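Local coordinates for protein adenine phosphoribosyltransferase (Leishmania donovani, PDB 1QB7) that probably salvages adenine by transferring the phosphoribosyl group of 5-phospho-alpha-D-ribose 1-diphosphate onto it, giving AMP and diphosphate, at residues S46-E49 with T53-A56; Q63-M68 with K198-L203; T153-L158 with S192-I197. All blocks are in the same frame, centred on the assembly; numbering follows the deposited sequence. Where two conformers were deposited one is given.

Interaction 1 (S46-E49 with T53-A56)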
loop_
_atom_site.group_PDB
_atom_site.type_symbol
_atom_site.label_atom_id
_atom_site.label_comp_id
_atom_site.label_asym_id
_atom_site.label_seq_id
_atom_site.Cartn_x
_atom_site.Cartn_y
_atom_site.Cartn_z
ATOM N N SER A 46 -1.002 -8.834 10.623
ATOM C CA SER A 46 -1.937 -9.555 11.485
ATOM C C SER A 46 -3.356 -9.019 11.264
ATOM O O SER A 46 -4.337 -9.683 11.585
ATOM C CB SER A 46 -1.536 -9.430 12.957
ATOM O OG SER A 46 -1.586 -8.089 13.386
ATOM N N ILE A 47 -3.452 -7.820 10.702
ATOM C CA ILE A 47 -4.739 -7.205 10.417
ATOM C C ILE A 47 -5.190 -7.535 8.986
ATOM O O ILE A 47 -6.305 -8.033 8.781
ATOM C CB ILE A 47 -4.679 -5.663 10.623
ATOM C CG1 ILE A 47 -4.306 -5.346 12.077
ATOM C CG2 ILE A 47 -5.998 -5.003 10.234
ATOM C CD1 ILE A 47 -5.087 -6.160 13.121
ATOM N N THR A 48 -4.305 -7.303 8.010
ATOM C CA THR A 48 -4.631 -7.555 6.601
ATOM C C THR A 48 -4.837 -9.033 6.277
ATOM O O THR A 48 -5.530 -9.358 5.322
ATOM C CB THR A 48 -3.577 -6.944 5.613
ATOM O OG1 THR A 48 -2.333 -7.640 5.733
ATOM C CG2 THR A 48 -3.345 -5.465 5.901
ATOM N N GLU A 49 -4.237 -9.925 7.061
ATOM C CA GLU A 49 -4.395 -11.362 6.838
ATOM C C GLU A 49 -5.665 -11.897 7.502
ATOM O O GLU A 49 -6.004 -13.069 7.357
ATOM C CB GLU A 49 -3.175 -12.127 7.342
ATOM C CG GLU A 49 -1.941 -11.954 6.472
ATOM C CD GLU A 49 -0.713 -12.646 7.032
ATOM O OE1 GLU A 49 -0.849 -13.650 7.759
ATOM O OE2 GLU A 49 0.405 -12.189 6.737
ATOM N N THR A 53 -11.405 -8.986 10.169
ATOM C CA THR A 53 -10.925 -7.732 10.742
ATOM C C THR A 53 -10.805 -6.641 9.680
ATOM O O THR A 53 -11.226 -5.506 9.902
ATOM C CB THR A 53 -9.577 -7.918 11.479
ATOM O OG1 THR A 53 -9.678 -9.024 12.384
ATOM C CG2 THR A 53 -9.224 -6.670 12.282
ATOM N N LEU A 54 -10.273 -6.993 8.515
ATOM C CA LEU A 54 -10.119 -6.024 7.436
ATOM C C LEU A 54 -11.496 -5.489 7.020
ATOM O O LEU A 54 -11.683 -4.277 6.855
ATOM C CB LEU A 54 -9.408 -6.669 6.245
ATOM C CG LEU A 54 -8.824 -5.738 5.183
ATOM C CD1 LEU A 54 -7.736 -4.843 5.772
ATOM C CD2 LEU A 54 -8.259 -6.586 4.063
ATOM N N LYS A 55 -12.468 -6.392 6.910
ATOM C CA LYS A 55 -13.824 -6.019 6.533
ATOM C C LYS A 55 -14.468 -5.117 7.592
ATOM O O LYS A 55 -15.148 -4.144 7.262
ATOM C CB LYS A 55 -14.678 -7.270 6.305
ATOM C CG LYS A 55 -16.060 -6.965 5.759
ATOM C CD LYS A 55 -16.883 -8.216 5.568
ATOM C CE LYS A 55 -18.305 -7.858 5.170
ATOM N NZ LYS A 55 -19.160 -9.068 4.956
ATOM N N ALA A 56 -14.219 -5.423 8.862
ATOM C CA ALA A 56 -14.770 -4.634 9.962
ATOM C C ALA A 56 -14.251 -3.197 9.918
ATOM O O ALA A 56 -15.007 -2.253 10.152
ATOM C CB ALA A 56 -14.443 -5.284 11.299
#
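The hydroxyl OG1 of T53 is gripped twice, by hydrogen bonds to S50 OG in the linker and to S25 OG at the end of helix 17-25, and this hold fixes the rotation of a side chain whose other branch faces I47. With OG1 beside the backbone N (chi1 -50°), the methyl CG2 lies anti to that N and meets I47 CG2 at 4.2 Å, the two side chains crossing at about a right angle. Threonine suits the place because one branch serves polar neighbours and the other an apolar one.

One residue further along, the fork of L54 comes against T48: CD2 is 4.1 Å from T48 O, and CD1 lies 4.4 Å from T48 CG2. T48 divides its side chain likewise, for its OG1 hydrogen-bonds to F97 O of the second subunit. L54 also packs on F85 and, across the dimer interface, on V91 of the second subunit.

The two segments flank the corner where the short helix 45-48 gives way to helix 51-67. No hydrogen bond spans it, and even the backbone atoms I47 O and L54 N remain 4.1 Å apart. Across the corner the contact is buried van der Waals packing, mostly of aliphatic groups, while the polar ends point to other partners, so the shape of this corner is probably coupled to the dimer interface.

Interaction 2 (Q63-M68 with K198-L203)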
loop_
_atom_site.group_PDB
_atom_site.type_symbol
_atom_site.label_atom_id
_atom_site.label_comp_id
_atom_site.label_asym_id
_atom_site.label_seq_id
_atom_site.Cartn_x
_atom_site.Cartn_y
_atom_site.Cartn_z
ATOM N N GLN A 63 -18.858 3.760 6.847
ATOM C CA GLN A 63 -20.080 4.246 7.495
ATOM C C GLN A 63 -19.826 5.598 8.139
ATOM O O GLN A 63 -20.643 6.515 8.035
ATOM C CB GLN A 63 -20.560 3.255 8.553
ATOM C CG GLN A 63 -21.178 2.000 7.964
ATOM C CD GLN A 63 -21.213 0.842 8.943
ATOM O OE1 GLN A 63 -20.943 1.011 10.136
ATOM N NE2 GLN A 63 -21.529 -0.352 8.439
ATOM N N ARG A 64 -18.659 5.732 8.757
ATOM C CA ARG A 64 -18.293 6.971 9.409
ATOM C C ARG A 64 -18.292 8.142 8.439
ATOM O O ARG A 64 -18.935 9.161 8.690
ATOM C CB ARG A 64 -16.919 6.842 10.062
ATOM C CG ARG A 64 -16.429 8.120 10.687
ATOM C CD ARG A 64 -15.088 7.915 11.337
ATOM N NE ARG A 64 -14.596 9.143 11.951
ATOM C CZ ARG A 64 -15.047 9.648 13.096
ATOM N NH1 ARG A 64 -16.006 9.026 13.770
ATOM N NH2 ARG A 64 -14.529 10.775 13.570
ATOM N N TYR A 65 -17.613 7.982 7.309
ATOM C CA TYR A 65 -17.523 9.066 6.343
ATOM C C TYR A 65 -18.788 9.350 5.539
ATOM O O TYR A 65 -19.012 10.489 5.134
ATOM C CB TYR A 65 -16.282 8.889 5.467
ATOM C CG TYR A 65 -15.022 8.829 6.310
ATOM C CD1 TYR A 65 -14.739 9.838 7.232
ATOM C CD2 TYR A 65 -14.163 7.731 6.254
ATOM C CE1 TYR A 65 -13.640 9.757 8.083
ATOM C CE2 TYR A 65 -13.057 7.637 7.107
ATOM C CZ TYR A 65 -12.807 8.654 8.018
ATOM O OH TYR A 65 -11.747 8.560 8.891
ATOM N N ARG A 66 -19.624 8.330 5.341
ATOM C CA ARG A 66 -20.895 8.496 4.625
ATOM C C ARG A 66 -21.860 9.297 5.497
ATOM O O ARG A 66 -22.689 10.057 4.994
ATOM C CB ARG A 66 -21.525 7.141 4.280
ATOM C CG ARG A 66 -20.941 6.496 3.042
ATOM C CD ARG A 66 -21.699 5.240 2.625
ATOM N NE ARG A 66 -21.159 4.694 1.377
ATOM C CZ ARG A 66 -21.111 3.399 1.072
ATOM N NH1 ARG A 66 -21.582 2.496 1.921
ATOM N NH2 ARG A 66 -20.543 2.998 -0.063
ATOM N N ALA A 67 -21.729 9.121 6.809
ATOM C CA ALA A 67 -22.560 9.813 7.782
ATOM C C ALA A 67 -22.017 11.207 8.098
ATOM O O ALA A 67 -22.736 12.062 8.619
ATOM C CB ALA A 67 -22.650 8.988 9.063
ATOM N N MET A 68 -20.757 11.446 7.750
ATOM C CA MET A 68 -20.110 12.724 8.026
ATOM C C MET A 68 -20.601 13.893 7.173
ATOM O O MET A 68 -20.895 13.737 5.983
ATOM C CB MET A 68 -18.596 12.569 7.886
ATOM C CG MET A 68 -17.789 13.676 8.515
ATOM S SD MET A 68 -16.044 13.258 8.571
ATOM C CE MET A 68 -15.976 12.141 9.951
ATOM N N LYS A 198 -8.129 16.842 14.566
ATOM C CA LYS A 198 -8.671 15.685 15.259
ATOM C C LYS A 198 -7.912 14.396 14.931
ATOM O O LYS A 198 -7.574 14.131 13.776
ATOM C CB LYS A 198 -10.152 15.503 14.932
ATOM C CG LYS A 198 -10.748 14.300 15.622
ATOM C CD LYS A 198 -12.175 14.017 15.200
ATOM C CE LYS A 198 -13.131 15.082 15.686
ATOM N NZ LYS A 198 -14.529 14.722 15.333
ATOM N N PHE A 199 -7.620 13.624 15.973
ATOM C CA PHE A 199 -6.941 12.344 15.843
ATOM C C PHE A 199 -7.896 11.256 16.312
ATOM O O PHE A 199 -8.503 11.388 17.372
ATOM C CB PHE A 199 -5.694 12.293 16.734
ATOM C CG PHE A 199 -4.544 13.108 16.227
ATOM C CD1 PHE A 199 -4.418 14.447 16.576
ATOM C CD2 PHE A 199 -3.588 12.537 15.391
ATOM C CE1 PHE A 199 -3.356 15.210 16.099
ATOM C CE2 PHE A 199 -2.518 13.289 14.904
ATOM C CZ PHE A 199 -2.404 14.629 15.259
ATOM N N ILE A 200 -8.077 10.214 15.510
ATOM C CA ILE A 200 -8.926 9.096 15.912
ATOM C C ILE A 200 -8.168 7.785 15.710
ATOM O O ILE A 200 -7.404 7.631 14.750
ATOM C CB ILE A 200 -10.293 9.032 15.165
ATOM C CG1 ILE A 200 -10.092 8.741 13.682
ATOM C CG2 ILE A 200 -11.087 10.316 15.379
ATOM C CD1 ILE A 200 -11.322 8.174 13.010
ATOM N N SER A 201 -8.328 6.872 16.663
ATOM C CA SER A 201 -7.690 5.560 16.615
ATOM C C SER A 201 -8.736 4.505 16.943
ATOM O O SER A 201 -9.667 4.769 17.707
ATOM C CB SER A 201 -6.540 5.484 17.620
ATOM O OG SER A 201 -5.824 4.274 17.486
ATOM N N LEU A 202 -8.580 3.316 16.366
ATOM C CA LEU A 202 -9.517 2.225 16.596
ATOM C C LEU A 202 -9.111 1.348 17.786
ATOM O O LEU A 202 -9.958 0.694 18.398
ATOM C CB LEU A 202 -9.656 1.376 15.332
ATOM C CG LEU A 202 -10.003 2.151 14.055
ATOM C CD1 LEU A 202 -9.980 1.214 12.862
ATOM C CD2 LEU A 202 -11.359 2.834 14.196
ATOM N N LEU A 203 -7.823 1.355 18.117
ATOM C CA LEU A 203 -7.312 0.563 19.228
ATOM C C LEU A 203 -6.042 1.185 19.799
ATOM O O LEU A 203 -5.234 1.746 19.065
ATOM C CB LEU A 203 -7.003 -0.867 18.772
ATOM C CG LEU A 203 -6.674 -1.868 19.887
ATOM C CD1 LEU A 203 -7.960 -2.288 20.585
ATOM C CD2 LEU A 203 -5.964 -3.095 19.332
#
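R64 sends CG anti to its own backbone N (chi1 176°) and stays extended as far as NE, while I200 carries CG1 in the cramped place between N and the carbonyl carbon (chi1 66°), and the two side chains approach from opposite directions. The methyl CD1 of I200 sits over one face of the guanidinium, 3.6 Å from R64 NE, and the other branch, I200 CG2, lies 3.9 Å from R64 NH2. Such a flat cation can rest its face on a hydrocarbon while its N-H groups seek polar partners around the rim. R64 NE does so in a salt bridge to E170 OE2, an oxygen that also hydrogen-bonds to Y65 OH, so one carboxylate ties together two neighbours on the helix.

Here helix 51-67 lies against the central sheet of the phosphoribosyltransferase fold. Strand 199-201 runs between strands 9-12 and 167-173, parallel to both, and its side chains alternate: I200 points to this helix, whereas F199 turns away and its ring meets H187 of helix 182-192. F2 of strand 2-4 touches both R64 and I200.

The aromatic ring of Y65 is framed by its own segment. R64 CG stands 4.1 Å above one face, toward the rim, and the sulfur of M68 lies in the ring plane at the edge, with SD 3.9 Å from Y65 CD1. Y65 OH comes within 4.2 Å of I200 CD1. At the margin of the contact, K198 NZ approaches the edge of the guanidinium, 4.3 Å from R64 NH2. The carboxylate of E170 beside R64 probably eases the repulsion, and K198 has a cation-pi partner of its own in F10.

Interaction 3 (T153-L158 with S192-I197)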
loop_
_atom_site.group_PDB
_atom_site.type_symbol
_atom_site.label_atom_id
_atom_site.label_comp_id
_atom_site.label_asym_id
_atom_site.label_seq_id
_atom_site.Cartn_x
_atom_site.Cartn_y
_atom_site.Cartn_z
ATOM N N THR A 153 5.258 11.481 10.338
ATOM C CA THR A 153 4.581 11.503 9.046
ATOM C C THR A 153 3.207 12.150 9.131
ATOM O O THR A 153 2.735 12.729 8.158
ATOM C CB THR A 153 4.478 10.102 8.423
ATOM O OG1 THR A 153 3.997 9.172 9.399
ATOM C CG2 THR A 153 5.845 9.647 7.916
ATOM N N ALA A 154 2.577 12.074 10.303
ATOM C CA ALA A 154 1.266 12.694 10.499
ATOM C C ALA A 154 1.423 14.200 10.302
ATOM O O ALA A 154 0.611 14.838 9.620
ATOM C CB ALA A 154 0.716 12.386 11.901
ATOM N N LEU A 155 2.498 14.750 10.870
ATOM C CA LEU A 155 2.793 16.170 10.751
ATOM C C LEU A 155 3.084 16.523 9.291
ATOM O O LEU A 155 2.685 17.592 8.821
ATOM C CB LEU A 155 3.970 16.568 11.649
ATOM C CG LEU A 155 4.443 18.029 11.527
ATOM C CD1 LEU A 155 3.344 18.999 11.948
ATOM C CD2 LEU A 155 5.688 18.246 12.368
ATOM N N SER A 156 3.775 15.637 8.574
ATOM C CA SER A 156 4.054 15.892 7.157
ATOM C C SER A 156 2.737 15.978 6.389
ATOM O O SER A 156 2.570 16.819 5.500
ATOM C CB SER A 156 4.926 14.790 6.563
ATOM O OG SER A 156 6.290 15.041 6.844
ATOM N N GLY A 157 1.797 15.117 6.774
ATOM C CA GLY A 157 0.488 15.097 6.148
ATOM C C GLY A 157 -0.236 16.409 6.356
ATOM O O GLY A 157 -0.791 16.962 5.414
ATOM N N LEU A 158 -0.209 16.919 7.585
ATOM C CA LEU A 158 -0.861 18.184 7.919
ATOM C C LEU A 158 -0.257 19.333 7.116
ATOM O O LEU A 158 -0.977 20.153 6.560
ATOM C CB LEU A 158 -0.732 18.471 9.421
ATOM C CG LEU A 158 -1.232 17.374 10.370
ATOM C CD1 LEU A 158 -0.956 17.754 11.819
ATOM C CD2 LEU A 158 -2.708 17.128 10.152
ATOM N N SER A 192 0.322 25.889 19.499
ATOM C CA SER A 192 -0.958 25.208 19.306
ATOM C C SER A 192 -1.589 25.484 17.940
ATOM O O SER A 192 -2.802 25.644 17.836
ATOM C CB SER A 192 -1.942 25.617 20.411
ATOM O OG SER A 192 -1.405 25.365 21.697
ATOM N N ARG A 193 -0.775 25.532 16.891
ATOM C CA ARG A 193 -1.305 25.808 15.561
ATOM C C ARG A 193 -2.140 24.669 14.985
ATOM O O ARG A 193 -2.982 24.892 14.115
ATOM C CB ARG A 193 -0.188 26.199 14.592
ATOM C CG ARG A 193 0.885 25.158 14.396
ATOM C CD ARG A 193 1.802 25.562 13.255
ATOM N NE ARG A 193 1.067 25.748 12.003
ATOM C CZ ARG A 193 1.539 26.413 10.952
ATOM N NH1 ARG A 193 2.747 26.960 10.998
ATOM N NH2 ARG A 193 0.806 26.520 9.852
ATOM N N TYR A 194 -1.913 23.456 15.481
ATOM C CA TYR A 194 -2.657 22.285 15.024
ATOM C C TYR A 194 -3.610 21.767 16.101
ATOM O O TYR A 194 -4.104 20.641 16.018
ATOM C CB TYR A 194 -1.693 21.180 14.592
ATOM C CG TYR A 194 -0.805 21.572 13.432
ATOM C CD1 TYR A 194 -1.352 21.902 12.187
ATOM C CD2 TYR A 194 0.584 21.613 13.572
ATOM C CE1 TYR A 194 -0.539 22.262 11.114
ATOM C CE2 TYR A 194 1.404 21.972 12.505
ATOM C CZ TYR A 194 0.835 22.294 11.280
ATOM O OH TYR A 194 1.645 22.646 10.225
ATOM N N LYS A 195 -3.889 22.622 17.085
ATOM C CA LYS A 195 -4.772 22.312 18.203
ATOM C C LYS A 195 -6.123 21.768 17.767
ATOM O O LYS A 195 -6.692 20.916 18.442
ATOM C CB LYS A 195 -4.993 23.567 19.054
ATOM C CG LYS A 195 -5.926 23.376 20.240
ATOM C CD LYS A 195 -6.310 24.710 20.876
ATOM C CE LYS A 195 -7.365 24.526 21.963
ATOM N NZ LYS A 195 -7.807 25.825 22.554
ATOM N N ASP A 196 -6.624 22.250 16.634
ATOM C CA ASP A 196 -7.922 21.825 16.124
ATOM C C ASP A 196 -7.918 20.572 15.257
ATOM O O ASP A 196 -8.970 20.169 14.760
ATOM C CB ASP A 196 -8.614 22.977 15.381
ATOM C CG ASP A 196 -8.949 24.150 16.296
ATOM O OD1 ASP A 196 -9.403 23.913 17.440
ATOM O OD2 ASP A 196 -8.756 25.311 15.873
ATOM N N ILE A 197 -6.750 19.957 15.079
ATOM C CA ILE A 197 -6.641 18.741 14.277
ATOM C C ILE A 197 -7.138 17.555 15.091
ATOM O O ILE A 197 -6.624 17.285 16.172
ATOM C CB ILE A 197 -5.173 18.442 13.853
ATOM C CG1 ILE A 197 -4.600 19.590 13.009
ATOM C CG2 ILE A 197 -5.102 17.113 13.095
ATOM C CD1 ILE A 197 -5.358 19.875 11.726
#
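L158 and L155, one turn apart on helix 152-163, both press on the ring of Y194. The methyl CD1 of L158 lies over one face of the ring, toward its rim, 4.1 Å from Y194 CG. With CG swung opposite the backbone N (chi1 176°), the fork of L155 extends to the ring; its CD1 approaches obliquely and is 3.6 Å from Y194 CE2. The second branch of L158, CD2, fits against I197, 3.8 Å from I197 CG2, so that one forked leucine fills the angle between an aromatic and a branched aliphatic side chain.

The opposite face of the tyrosine is covered from its own segment: R193 CG stands 3.6 Å above it, and the guanidinium beyond has Y194 OH over one of its faces. R193 NH2 forms a salt bridge with E162 OE2 on helix 152-163, adding a charged clasp at the exposed side of the apolar contact.

Behind this shell, two type I turns shape the loop, S192 to K195 and Y194 to I197; the second is closed by I197 N to Y194 O at 2.9 Å and sets both side chains toward the helix. I186 of helix 182-192 and V168 of strand 167-173 back the cluster.

At the start of the same helical segment, T153 binds magnesium together with D145. The contact joins the helix of the beta-alpha-beta crossover 140-145, 152-163, 167-173 to the loop leading from helix 182-192 into the next parallel strand, 199-201; the crossover's strand-to-helix loop is the phosphoribosyl diphosphate-binding motif of type I phosphoribosyltransferases.

Interactions 1 and 2 both use helix 51-67, near its start and at its far end, with centres about 17 Å apart: the first fits it to helix 45-48 at the dimer interface, the second lays it on the central sheet. Interaction 3 adjoins interaction 2 in sequence, since 192-197 leads straight into 198-203, yet it involves helix 152-163; its centre is about 28 Å from that of interaction 1, and the two lie on opposite sides of the chain's centre. Interaction 1 is fully buried, its polar ends satisfied by neighbouring groups and the other subunit. The other two are partly buried and combine aliphatic packing with arginines paired to glutamates; both arginines, R64 and R193, keep some exposure.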